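PDB 3E57: nudix hydrolase domain-containing protein from Thermotoga maritima, which is of unknown function but probably hydrolyses a nucleoside diphosphate linked to another group, as Nudix hydrolases do. Local coordinates for residues E130-I144 with L156-K170. Sequence-based numbering, arbitrary orientation.
Sequences EVDVSLRELEFLGLI and LGALFLGRGKFFSVK
Antiparallel strand pairing joins 130-144 to 156-170, from V131 opposite V169 to I144 opposite G157, within the Nudix domain. Both segments bend sharply, at R136 and G164, where R136 N donates a hydrogen bond to R163 O (2.7 Å). G164 CA lies over one face of the R136 guanidinium.

The pairing belongs to the curved mixed sheet of the Nudix fold, with helix 115-130 packed on the face that carries L138, A158 and F160. Two classic bulges interrupt it. L141 and G142 share L159 as partner, as F167 and S168 share D132.

F140 meets F160 edge-to-face, with ring planes 61° apart. CG of F140 stands anti to the backbone N (chi1 176°), which brings CD1 over the F160 face, 3.6 Å from F160 CZ. F41 packs against both rings. Replacing F160 by an alanine is likely to leave the F140 edge without its aromatic face and open a gap beside L123 and F119.

E139, on the other face, runs beside R163 in a long, weak salt bridge, E139 OE1 to R163 NH1 3.4 Å. Past the bend, V133 CG1 touches F166 CD1 at 3.5 Å, while V131 CG1 meets that ring at its edge.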
loop_
_atom_site.group_PDB
_atom_site.type_symbol
_atom_site.label_atom_id
_atom_site.label_comp_id
_atom_site.label_asym_id
_atom_site.label_seq_id
_atom_site.Cartn_x
_atom_site.Cartn_y
_atom_site.Cartn_z
ATOM N N GLU B 130 -3.555 -25.692 7.664
ATOM C CA GLU B 130 -2.121 -25.394 7.657
ATOM C C GLU B 130 -1.488 -25.520 9.032
ATOM O O GLU B 130 -0.344 -25.947 9.149
ATOM C CB GLU B 130 -1.865 -23.980 7.133
ATOM C CG GLU B 130 -2.542 -23.659 5.809
ATOM C CD GLU B 130 -1.593 -23.684 4.622
ATOM O OE1 GLU B 130 -1.280 -22.591 4.097
ATOM O OE2 GLU B 130 -1.162 -24.787 4.214
ATOM N N VAL B 131 -2.211 -25.131 10.074
ATOM C CA VAL B 131 -1.614 -25.065 11.398
ATOM C C VAL B 131 -2.557 -25.544 12.484
ATOM O O VAL B 131 -3.775 -25.424 12.350
ATOM C CB VAL B 131 -1.188 -23.623 11.731
ATOM C CG1 VAL B 131 -0.103 -23.145 10.756
ATOM C CG2 VAL B 131 -2.391 -22.694 11.703
ATOM N N ASP B 132 -1.972 -26.071 13.559
ATOM C CA ASP B 132 -2.711 -26.396 14.771
ATOM C C ASP B 132 -2.561 -25.238 15.754
ATOM O O ASP B 132 -1.498 -25.026 16.341
ATOM C CB ASP B 132 -2.206 -27.709 15.385
ATOM C CG ASP B 132 -3.076 -28.199 16.531
ATOM O OD1 ASP B 132 -4.204 -27.681 16.722
ATOM O OD2 ASP B 132 -2.624 -29.120 17.246
ATOM N N VAL B 133 -3.640 -24.478 15.902
ATOM C CA VAL B 133 -3.673 -23.310 16.767
ATOM C C VAL B 133 -5.011 -23.244 17.488
ATOM O O VAL B 133 -6.002 -23.801 17.022
ATOM C CB VAL B 133 -3.495 -22.003 15.952
ATOM C CG1 VAL B 133 -2.232 -22.071 15.129
ATOM C CG2 VAL B 133 -4.695 -21.780 15.044
ATOM N N SER B 134 -5.032 -22.561 18.623
ATOM C CA SER B 134 -6.277 -22.240 19.295
ATOM C C SER B 134 -6.413 -20.719 19.429
ATOM O O SER B 134 -5.763 -20.107 20.263
ATOM C CB SER B 134 -6.317 -22.916 20.663
ATOM O OG SER B 134 -7.489 -22.554 21.347
ATOM N N LEU B 135 -7.277 -20.123 18.613
ATOM C CA LEU B 135 -7.315 -18.662 18.448
ATOM C C LEU B 135 -8.479 -18.005 19.184
ATOM O O LEU B 135 -9.627 -18.428 19.018
ATOM C CB LEU B 135 -7.391 -18.308 16.958
ATOM C CG LEU B 135 -6.193 -18.730 16.101
ATOM C CD1 LEU B 135 -6.335 -18.201 14.686
ATOM C CD2 LEU B 135 -4.877 -18.263 16.703
ATOM N N ARG B 136 -8.166 -16.989 19.997
ATOM C CA ARG B 136 -9.166 -16.146 20.669
ATOM C C ARG B 136 -9.934 -15.320 19.648
ATOM O O ARG B 136 -10.974 -15.736 19.137
ATOM C CB ARG B 136 -8.511 -15.149 21.646
ATOM C CG ARG B 136 -8.230 -15.625 23.036
ATOM C CD ARG B 136 -6.747 -15.909 23.305
ATOM N NE ARG B 136 -6.425 -17.324 23.120
ATOM C CZ ARG B 136 -5.328 -17.933 23.569
ATOM N NH1 ARG B 136 -4.397 -17.270 24.247
ATOM N NH2 ARG B 136 -5.166 -19.230 23.333
ATOM N N GLU B 137 -9.403 -14.130 19.360
ATOM C CA GLU B 137 -10.024 -13.207 18.424
ATOM C C GLU B 137 -9.389 -13.410 17.081
ATOM O O GLU B 137 -8.158 -13.529 16.979
ATOM C CB GLU B 137 -9.843 -11.746 18.862
ATOM C CG GLU B 137 -10.909 -11.247 19.840
ATOM C CD GLU B 137 -11.416 -9.834 19.533
ATOM O OE1 GLU B 137 -10.634 -9.008 19.003
ATOM O OE2 GLU B 137 -12.605 -9.551 19.839
ATOM N N LEU B 138 -10.227 -13.514 16.057
ATOM C CA LEU B 138 -9.810 -13.087 14.733
ATOM C C LEU B 138 -10.241 -11.638 14.664
ATOM O O LEU B 138 -11.431 -11.320 14.765
ATOM C CB LEU B 138 -10.441 -13.906 13.609
ATOM C CG LEU B 138 -9.858 -15.299 13.349
ATOM C CD1 LEU B 138 -10.118 -15.712 11.901
ATOM C CD2 LEU B 138 -8.365 -15.360 13.652
ATOM N N GLU B 139 -9.264 -10.751 14.557
ATOM C CA GLU B 139 -9.533 -9.334 14.439
ATOM C C GLU B 139 -9.358 -9.014 12.975
ATOM O O GLU B 139 -8.257 -9.149 12.460
ATOM C CB GLU B 139 -8.541 -8.537 15.290
ATOM C CG GLU B 139 -8.810 -7.025 15.313
ATOM C CD GLU B 139 -7.713 -6.218 16.015
ATOM O OE1 GLU B 139 -6.795 -6.819 16.629
ATOM O OE2 GLU B 139 -7.765 -4.970 15.939
ATOM N N PHE B 140 -10.430 -8.621 12.297
ATOM C CA PHE B 140 -10.317 -8.190 10.912
ATOM C C PHE B 140 -9.611 -6.831 10.850
ATOM O O PHE B 140 -10.017 -5.893 11.530
ATOM C CB PHE B 140 -11.702 -8.095 10.283
ATOM C CG PHE B 140 -11.703 -7.568 8.868
ATOM C CD1 PHE B 140 -11.232 -8.332 7.821
ATOM C CD2 PHE B 140 -12.178 -6.299 8.593
ATOM C CE1 PHE B 140 -11.256 -7.851 6.526
ATOM C CE2 PHE B 140 -12.208 -5.809 7.298
ATOM C CZ PHE B 140 -11.751 -6.578 6.270
ATOM N N LEU B 141 -8.553 -6.734 10.043
ATOM C CA LEU B 141 -7.804 -5.493 9.907
ATOM C C LEU B 141 -8.185 -4.710 8.662
ATOM O O LEU B 141 -8.306 -3.499 8.708
ATOM C CB LEU B 141 -6.296 -5.770 9.915
ATOM C CG LEU B 141 -5.720 -6.493 11.132
ATOM C CD1 LEU B 141 -4.194 -6.560 11.016
ATOM C CD2 LEU B 141 -6.128 -5.812 12.424
ATOM N N GLY B 142 -8.366 -5.388 7.538
ATOM C CA GLY B 142 -8.742 -4.705 6.304
ATOM C C GLY B 142 -8.412 -5.520 5.077
ATOM O O GLY B 142 -8.282 -6.746 5.154
ATOM N N LEU B 143 -8.241 -4.821 3.959
ATOM C CA LEU B 143 -8.044 -5.433 2.653
ATOM C C LEU B 143 -6.670 -5.185 2.059
ATOM O O LEU B 143 -6.111 -4.083 2.174
ATOM C CB LEU B 143 -9.078 -4.882 1.676
ATOM C CG LEU B 143 -10.544 -5.166 2.030
ATOM C CD1 LEU B 143 -11.438 -4.736 0.873
ATOM C CD2 LEU B 143 -10.744 -6.617 2.341
ATOM N N ILE B 144 -6.150 -6.204 1.389
ATOM C CA ILE B 144 -4.890 -6.098 0.655
ATOM C C ILE B 144 -5.155 -6.215 -0.831
ATOM O O ILE B 144 -5.698 -7.228 -1.299
ATOM C CB ILE B 144 -3.898 -7.209 1.013
ATOM C CG1 ILE B 144 -3.630 -7.253 2.519
ATOM C CG2 ILE B 144 -2.615 -7.018 0.196
ATOM C CD1 ILE B 144 -2.748 -8.443 2.954
ATOM N N LEU B 156 -7.751 -10.722 -3.905
ATOM C CA LEU B 156 -8.094 -9.706 -2.916
ATOM C C LEU B 156 -7.922 -10.321 -1.538
ATOM O O LEU B 156 -8.613 -11.271 -1.194
ATOM C CB LEU B 156 -9.545 -9.268 -3.104
ATOM C CG LEU B 156 -10.105 -8.296 -2.066
ATOM C CD1 LEU B 156 -9.326 -6.999 -2.133
ATOM C CD2 LEU B 156 -11.593 -8.058 -2.303
ATOM N N GLY B 157 -7.012 -9.775 -0.738
ATOM C CA GLY B 157 -6.753 -10.319 0.588
ATOM C C GLY B 157 -7.622 -9.687 1.648
ATOM O O GLY B 157 -7.821 -8.477 1.647
ATOM N N ALA B 158 -8.151 -10.514 2.546
ATOM C CA ALA B 158 -8.872 -10.048 3.714
ATOM C C ALA B 158 -7.962 -10.370 4.879
ATOM O O ALA B 158 -7.836 -11.539 5.278
ATOM C CB ALA B 158 -10.214 -10.775 3.863
ATOM N N LEU B 159 -7.321 -9.335 5.417
ATOM C CA LEU B 159 -6.295 -9.491 6.436
ATOM C C LEU B 159 -6.861 -9.519 7.851
ATOM O O LEU B 159 -7.565 -8.590 8.271
ATOM C CB LEU B 159 -5.303 -8.346 6.334
ATOM C CG LEU B 159 -4.157 -8.303 7.349
ATOM C CD1 LEU B 159 -3.292 -9.577 7.279
ATOM C CD2 LEU B 159 -3.321 -7.037 7.083
ATOM N N PHE B 160 -6.521 -10.582 8.576
ATOM C CA PHE B 160 -6.870 -10.744 9.976
ATOM C C PHE B 160 -5.644 -10.950 10.815
ATOM O O PHE B 160 -4.648 -11.504 10.348
ATOM C CB PHE B 160 -7.734 -11.992 10.184
ATOM C CG PHE B 160 -9.036 -11.953 9.478
ATOM C CD1 PHE B 160 -10.195 -11.588 10.151
ATOM C CD2 PHE B 160 -9.116 -12.286 8.139
ATOM C CE1 PHE B 160 -11.396 -11.540 9.491
ATOM C CE2 PHE B 160 -10.317 -12.241 7.477
ATOM C CZ PHE B 160 -11.458 -11.874 8.157
ATOM N N LEU B 161 -5.750 -10.535 12.074
ATOM C CA LEU B 161 -4.806 -10.879 13.119
ATOM C C LEU B 161 -5.501 -11.892 14.033
ATOM O O LEU B 161 -6.542 -11.589 14.633
ATOM C CB LEU B 161 -4.446 -9.636 13.912
ATOM C CG LEU B 161 -3.550 -9.813 15.126
ATOM C CD1 LEU B 161 -2.243 -10.501 14.751
ATOM C CD2 LEU B 161 -3.300 -8.458 15.765
ATOM N N GLY B 162 -4.950 -13.093 14.119
ATOM C CA GLY B 162 -5.507 -14.121 15.005
ATOM C C GLY B 162 -4.585 -14.279 16.189
ATOM O O GLY B 162 -3.426 -14.648 16.016
ATOM N N ARG B 163 -5.071 -13.990 17.391
ATOM C CA ARG B 163 -4.255 -14.168 18.585
ATOM C C ARG B 163 -4.667 -15.464 19.284
ATOM O O ARG B 163 -5.859 -15.738 19.431
ATOM C CB ARG B 163 -4.398 -12.989 19.544
ATOM C CG ARG B 163 -3.835 -11.651 19.056
ATOM C CD ARG B 163 -3.852 -10.662 20.230
ATOM N NE ARG B 163 -3.364 -9.313 19.923
ATOM C CZ ARG B 163 -4.115 -8.317 19.453
ATOM N NH1 ARG B 163 -5.407 -8.490 19.180
ATOM N NH2 ARG B 163 -3.560 -7.131 19.235
ATOM N N GLY B 164 -3.691 -16.256 19.711
ATOM C CA GLY B 164 -4.003 -17.515 20.377
ATOM C C GLY B 164 -2.803 -18.309 20.842
ATOM O O GLY B 164 -1.757 -17.747 21.169
ATOM N N LYS B 165 -2.972 -19.623 20.892
ATOM C CA LYS B 165 -1.881 -20.524 21.185
ATOM C C LYS B 165 -1.559 -21.217 19.882
ATOM O O LYS B 165 -2.459 -21.734 19.223
ATOM C CB LYS B 165 -2.284 -21.557 22.258
ATOM C CG LYS B 165 -1.091 -22.292 22.886
ATOM C CD LYS B 165 -0.551 -21.580 24.150
ATOM C CE LYS B 165 0.987 -21.613 24.223
ATOM N NZ LYS B 165 1.580 -22.983 24.206
ATOM N N PHE B 166 -0.288 -21.189 19.497
ATOM C CA PHE B 166 0.196 -21.924 18.340
ATOM C C PHE B 166 0.863 -23.198 18.838
ATOM O O PHE B 166 1.659 -23.150 19.767
ATOM C CB PHE B 166 1.212 -21.095 17.538
ATOM C CG PHE B 166 1.872 -21.866 16.437
ATOM C CD1 PHE B 166 1.266 -21.980 15.194
ATOM C CD2 PHE B 166 3.084 -22.507 16.650
ATOM C CE1 PHE B 166 1.858 -22.713 14.188
ATOM C CE2 PHE B 166 3.680 -23.237 15.641
ATOM C CZ PHE B 166 3.064 -23.341 14.411
ATOM N N PHE B 167 0.547 -24.326 18.208
ATOM C CA PHE B 167 1.114 -25.619 18.608
ATOM C C PHE B 167 2.092 -26.137 17.574
ATOM O O PHE B 167 3.234 -26.458 17.913
ATOM C CB PHE B 167 0.005 -26.643 18.846
ATOM C CG PHE B 167 -0.931 -26.261 19.949
ATOM C CD1 PHE B 167 -0.515 -26.319 21.273
ATOM C CD2 PHE B 167 -2.221 -25.831 19.670
ATOM C CE1 PHE B 167 -1.371 -25.960 22.302
ATOM C CE2 PHE B 167 -3.086 -25.471 20.688
ATOM C CZ PHE B 167 -2.661 -25.535 22.012
ATOM N N SER B 168 1.654 -26.210 16.319
ATOM C CA SER B 168 2.513 -26.686 15.236
ATOM C C SER B 168 1.911 -26.447 13.854
ATOM O O SER B 168 0.749 -26.062 13.722
ATOM C CB SER B 168 2.776 -28.188 15.390
ATOM O OG SER B 168 1.593 -28.935 15.145
ATOM N N VAL B 169 2.716 -26.700 12.826
ATOM C CA VAL B 169 2.217 -26.728 11.454
ATOM C C VAL B 169 1.670 -28.129 11.182
ATOM O O VAL B 169 2.180 -29.117 11.716
ATOM C CB VAL B 169 3.304 -26.323 10.410
ATOM C CG1 VAL B 169 3.917 -24.986 10.785
ATOM C CG2 VAL B 169 4.385 -27.394 10.263
ATOM N N LYS B 170 0.615 -28.212 10.381
ATOM C CA LYS B 170 0.009 -29.506 10.054
ATOM C C LYS B 170 0.990 -30.340 9.245
ATOM O O LYS B 170 1.176 -31.524 9.525
ATOM C CB LYS B 170 -1.319 -29.336 9.293
ATOM C CG LYS B 170 -2.617 -29.632 10.090
ATOM C CD LYS B 170 -2.520 -29.372 11.599
ATOM C CE LYS B 170 -3.858 -28.952 12.224
ATOM N NZ LYS B 170 -5.078 -29.401 11.497
#